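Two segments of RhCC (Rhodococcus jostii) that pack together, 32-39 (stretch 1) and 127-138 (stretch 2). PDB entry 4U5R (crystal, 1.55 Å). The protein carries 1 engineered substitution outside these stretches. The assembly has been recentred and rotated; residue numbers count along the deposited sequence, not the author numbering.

Stretch 1 (32-39) VNLPRFYV
Stretch 2, residues 127-138: MEKLWAKENRPI

A single direct hydrogen bond joins these two stretches, and it is weak. Phe37 N donates to Asn135 OD1 at 3.2 Å, with an N-H...O angle of 133°. The rest is apolar packing and bridging water.

Stretch 2 is helical from 127 to 134. Asn135 is the first residue to leave helical geometry (phi/psi 54/42), and Arg136 to Ile138 follow in extended conformation. Stretch 1 leaves a helix at Asn33 (33/51). Leu34 and Pro35 are extended (-72/145 and -54/134), and a 3-10 segment covers 36-38. Tyr38 N bonds to Pro35 O at 3.1 Å, and Val39 N to Arg36 O at 3.0 Å.

The closest backbone approach is Pro35 CA to Ala132 CA, 3.8 Å. The small alanine side chain accompanies this close approach. Pro35 CG lies 4.0 Å from Ala132 CB and 4.1 Å from Trp131 CB. The proline ring is C-gamma exo and buried.

Phe37 has the largest area covered by the other stretch, 98 Å². Its CA-to-CB bond points toward stretch 2, with chi1 69° (p) and chi2 90°. Pro137 CD sits over one ring face, 3.8 Å from the Phe37 ring centroid, in a CH-pi contact. At the ring edge are Asn135 OD1, 3.2 Å from Phe37 CD2, and Trp131 CE3, 3.6 Å from Phe37 CZ. The Phe37 ring and the Trp131 six-membered ring meet obliquely, with planes at 40° and centroids 6.0 Å apart.

The CA-to-CB bond of Trp131 (chi1 -82°, m; chi2 29°) also points toward stretch 1. Its NE1 donates to Ile138 O at 2.9 Å, which ties the indole to the chain beyond the helix. Tyr38 (m, chi2 8°) brings its OH to 3.4 Å from Trp131 CE3.

Three waters complete the contact. Water 3 accepts from Tyr38 OH at 2.6 Å and donates to Glu128 OE2 at 2.7 Å. Glu128 is buried, with chi1 and chi2 both t and chi3 69°. Its carboxylate receives the proton from water 3 and is also hydrogen-bonded elsewhere in the structure. Water 1 accepts from Arg36 N at 2.9 Å and lies 2.7 Å from Ala132 O, joining the 3-10 segment to the helix backbone. Water 2 accepts from Arg36 NE and Asn135 ND2, both at 3.3 Å.

Asn135 (chi1 -158°, t; chi2 19°) suits the helix exit: asparagine tolerates positive phi, and its amide offers both an acceptor and a donor. Arg36 (m, t, p, chi4 87°) packs CB 3.5 Å from Asn135 OD1. The two stretches bury 560 Å² in total.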

# COMPACT_ATOMS: atom_id res chain seq x y z
N VAL B 32 -8.41 -12.27 -18.73
CA VAL B 32 -7.06 -12.82 -18.81
C VAL B 32 -6.95 -14.23 -18.20
O VAL B 32 -5.84 -14.70 -17.91
CB VAL B 32 -6.05 -11.84 -18.14
CG1 VAL B 32 -6.11 -11.93 -16.62
CG2 VAL B 32 -4.64 -12.05 -18.67
N ASN B 33 -8.09 -14.91 -18.07
CA ASN B 33 -8.20 -16.25 -17.46
C ASN B 33 -7.21 -16.48 -16.33
O ASN B 33 -6.47 -17.46 -16.30
CB ASN B 33 -8.06 -17.36 -18.51
CG ASN B 33 -8.42 -18.74 -17.95
OD1 ASN B 33 -9.44 -18.90 -17.27
ND2 ASN B 33 -7.58 -19.73 -18.24
N LEU B 34 -7.18 -15.53 -15.41
CA LEU B 34 -6.41 -15.67 -14.20
C LEU B 34 -7.08 -16.70 -13.30
O LEU B 34 -8.31 -16.79 -13.26
CB LEU B 34 -6.31 -14.32 -13.48
CG LEU B 34 -4.94 -13.78 -13.08
CD1 LEU B 34 -4.02 -13.84 -14.27
CD2 LEU B 34 -5.08 -12.35 -12.58
N PRO B 35 -6.28 -17.48 -12.57
CA PRO B 35 -6.84 -18.34 -11.52
C PRO B 35 -7.66 -17.48 -10.57
O PRO B 35 -7.21 -16.39 -10.20
CB PRO B 35 -5.61 -18.93 -10.83
CG PRO B 35 -4.52 -18.84 -11.87
CD PRO B 35 -4.81 -17.62 -12.69
N ARG B 36 -8.86 -17.93 -10.21
CA ARG B 36 -9.75 -17.11 -9.41
C ARG B 36 -9.10 -16.73 -8.09
O ARG B 36 -9.23 -15.58 -7.64
CB ARG B 36 -11.07 -17.84 -9.16
CG ARG B 36 -11.87 -18.14 -10.41
CD ARG B 36 -13.09 -18.96 -10.04
NE ARG B 36 -13.87 -18.23 -9.06
CZ ARG B 36 -14.79 -17.33 -9.37
NH1 ARG B 36 -15.45 -16.70 -8.41
NH2 ARG B 36 -15.06 -17.07 -10.64
N PHE B 37 -8.36 -17.66 -7.49
CA PHE B 37 -7.81 -17.41 -6.16
C PHE B 37 -6.68 -16.37 -6.13
O PHE B 37 -6.31 -15.94 -5.04
CB PHE B 37 -7.32 -18.71 -5.51
CG PHE B 37 -6.10 -19.30 -6.16
CD1 PHE B 37 -4.83 -18.95 -5.75
CD2 PHE B 37 -6.24 -20.25 -7.16
CE1 PHE B 37 -3.71 -19.51 -6.36
CE2 PHE B 37 -5.13 -20.81 -7.77
CZ PHE B 37 -3.87 -20.44 -7.36
N TYR B 38 -6.14 -15.98 -7.29
CA TYR B 38 -5.23 -14.82 -7.37
C TYR B 38 -5.91 -13.53 -6.90
O TYR B 38 -5.23 -12.63 -6.39
CB TYR B 38 -4.72 -14.57 -8.80
CG TYR B 38 -3.62 -15.47 -9.31
CD1 TYR B 38 -3.20 -16.58 -8.60
CD2 TYR B 38 -3.00 -15.20 -10.52
CE1 TYR B 38 -2.21 -17.41 -9.08
CE2 TYR B 38 -2.00 -16.01 -11.01
CZ TYR B 38 -1.61 -17.11 -10.29
OH TYR B 38 -0.63 -17.93 -10.79
N VAL B 39 -7.22 -13.45 -7.08
CA VAL B 39 -7.94 -12.21 -6.77
C VAL B 39 -8.34 -12.13 -5.30
O VAL B 39 -9.24 -12.83 -4.83
CB VAL B 39 -9.20 -12.07 -7.66
CG1 VAL B 39 -9.77 -10.66 -7.57
CG2 VAL B 39 -8.87 -12.37 -9.11
N MET B 127 0.90 -24.48 -16.86
CA MET B 127 0.74 -24.55 -15.41
C MET B 127 -0.21 -23.47 -14.89
O MET B 127 -0.99 -23.72 -13.97
CB MET B 127 2.09 -24.45 -14.71
CG MET B 127 2.03 -24.66 -13.19
SD MET B 127 1.29 -26.21 -12.62
CE MET B 127 2.24 -27.41 -13.54
N GLU B 128 -0.17 -22.28 -15.48
CA GLU B 128 -1.10 -21.25 -15.03
C GLU B 128 -2.53 -21.68 -15.31
O GLU B 128 -3.41 -21.52 -14.47
CB GLU B 128 -0.84 -19.89 -15.69
CG GLU B 128 -1.78 -18.80 -15.17
CD GLU B 128 -1.57 -17.47 -15.83
OE1 GLU B 128 -1.89 -17.34 -17.03
OE2 GLU B 128 -1.09 -16.55 -15.14
N LYS B 129 -2.75 -22.25 -16.49
CA LYS B 129 -4.06 -22.78 -16.84
C LYS B 129 -4.50 -23.91 -15.92
O LYS B 129 -5.68 -24.04 -15.62
CB LYS B 129 -4.08 -23.27 -18.29
CG LYS B 129 -3.91 -22.18 -19.33
CD LYS B 129 -4.02 -22.77 -20.74
CE LYS B 129 -3.95 -21.70 -21.83
NZ LYS B 129 -2.60 -21.08 -21.94
N LEU B 130 -3.55 -24.73 -15.48
CA LEU B 130 -3.82 -25.81 -14.54
C LEU B 130 -4.22 -25.30 -13.16
O LEU B 130 -5.18 -25.77 -12.54
CB LEU B 130 -2.59 -26.71 -14.41
CG LEU B 130 -2.76 -28.04 -13.69
CD1 LEU B 130 -3.75 -28.93 -14.43
CD2 LEU B 130 -1.41 -28.75 -13.55
N TRP B 131 -3.46 -24.32 -12.69
CA TRP B 131 -3.81 -23.62 -11.46
C TRP B 131 -5.22 -23.03 -11.53
O TRP B 131 -5.96 -23.08 -10.55
CB TRP B 131 -2.79 -22.53 -11.17
CG TRP B 131 -1.53 -22.99 -10.52
CD1 TRP B 131 -0.94 -24.22 -10.62
CD2 TRP B 131 -0.70 -22.21 -9.65
NE1 TRP B 131 0.22 -24.25 -9.86
CE2 TRP B 131 0.38 -23.03 -9.25
CE3 TRP B 131 -0.77 -20.90 -9.16
CZ2 TRP B 131 1.38 -22.59 -8.40
CZ3 TRP B 131 0.23 -20.45 -8.33
CH2 TRP B 131 1.29 -21.30 -7.95
N ALA B 132 -5.59 -22.48 -12.68
CA ALA B 132 -6.92 -21.88 -12.85
C ALA B 132 -8.01 -22.95 -12.81
O ALA B 132 -9.01 -22.81 -12.09
CB ALA B 132 -6.99 -21.08 -14.15
N LYS B 133 -7.80 -24.04 -13.54
CA LYS B 133 -8.77 -25.13 -13.62
C LYS B 133 -9.00 -25.78 -12.25
O LYS B 133 -10.14 -26.08 -11.86
CB LYS B 133 -8.29 -26.18 -14.63
CG LYS B 133 -9.28 -27.28 -14.94
CD LYS B 133 -8.70 -28.30 -15.92
CE LYS B 133 -7.47 -28.97 -15.34
NZ LYS B 133 -7.76 -29.68 -14.05
N GLU B 134 -7.92 -26.00 -11.51
CA GLU B 134 -8.00 -26.60 -10.20
C GLU B 134 -8.43 -25.60 -9.14
O GLU B 134 -8.95 -25.97 -8.09
CB GLU B 134 -6.64 -27.20 -9.81
CG GLU B 134 -6.23 -28.35 -10.69
CD GLU B 134 -7.03 -29.60 -10.39
OE1 GLU B 134 -7.64 -29.68 -9.30
OE2 GLU B 134 -7.05 -30.51 -11.25
N ASN B 135 -8.20 -24.33 -9.45
CA ASN B 135 -8.40 -23.20 -8.54
C ASN B 135 -7.65 -23.36 -7.22
O ASN B 135 -8.17 -23.04 -6.15
CB ASN B 135 -9.88 -22.97 -8.27
CG ASN B 135 -10.16 -21.56 -7.80
OD1 ASN B 135 -9.34 -20.65 -8.00
ND2 ASN B 135 -11.31 -21.36 -7.16
N ARG B 136 -6.41 -23.83 -7.31
CA ARG B 136 -5.53 -23.89 -6.14
C ARG B 136 -4.09 -23.84 -6.62
O ARG B 136 -3.79 -24.22 -7.75
CB ARG B 136 -5.80 -25.15 -5.31
CG ARG B 136 -5.63 -26.44 -6.09
CD ARG B 136 -6.07 -27.65 -5.26
NE ARG B 136 -7.45 -27.52 -4.80
CZ ARG B 136 -8.52 -27.91 -5.48
NH1 ARG B 136 -8.40 -28.47 -6.68
NH2 ARG B 136 -9.73 -27.74 -4.96
N PRO B 137 -3.19 -23.33 -5.79
CA PRO B 137 -1.79 -23.34 -6.22
C PRO B 137 -1.18 -24.73 -6.09
O PRO B 137 -1.00 -25.22 -4.97
CB PRO B 137 -1.11 -22.34 -5.29
CG PRO B 137 -2.01 -22.23 -4.11
CD PRO B 137 -3.40 -22.55 -4.56
N ILE B 138 -0.87 -25.35 -7.23
CA ILE B 138 -0.33 -26.70 -7.27
C ILE B 138 1.20 -26.69 -7.31
O ILE B 138 1.78 -26.07 -8.20
CB ILE B 138 -0.83 -27.50 -8.50
CG1 ILE B 138 -2.36 -27.46 -8.61
CG2 ILE B 138 -0.30 -28.93 -8.45
CD1 ILE B 138 -3.07 -28.37 -7.66
O HOH W 1 -9.93 -20.42 -11.35
O HOH W 2 -13.38 -19.16 -5.96
O HOH W 3 0.49 -16.95 -12.96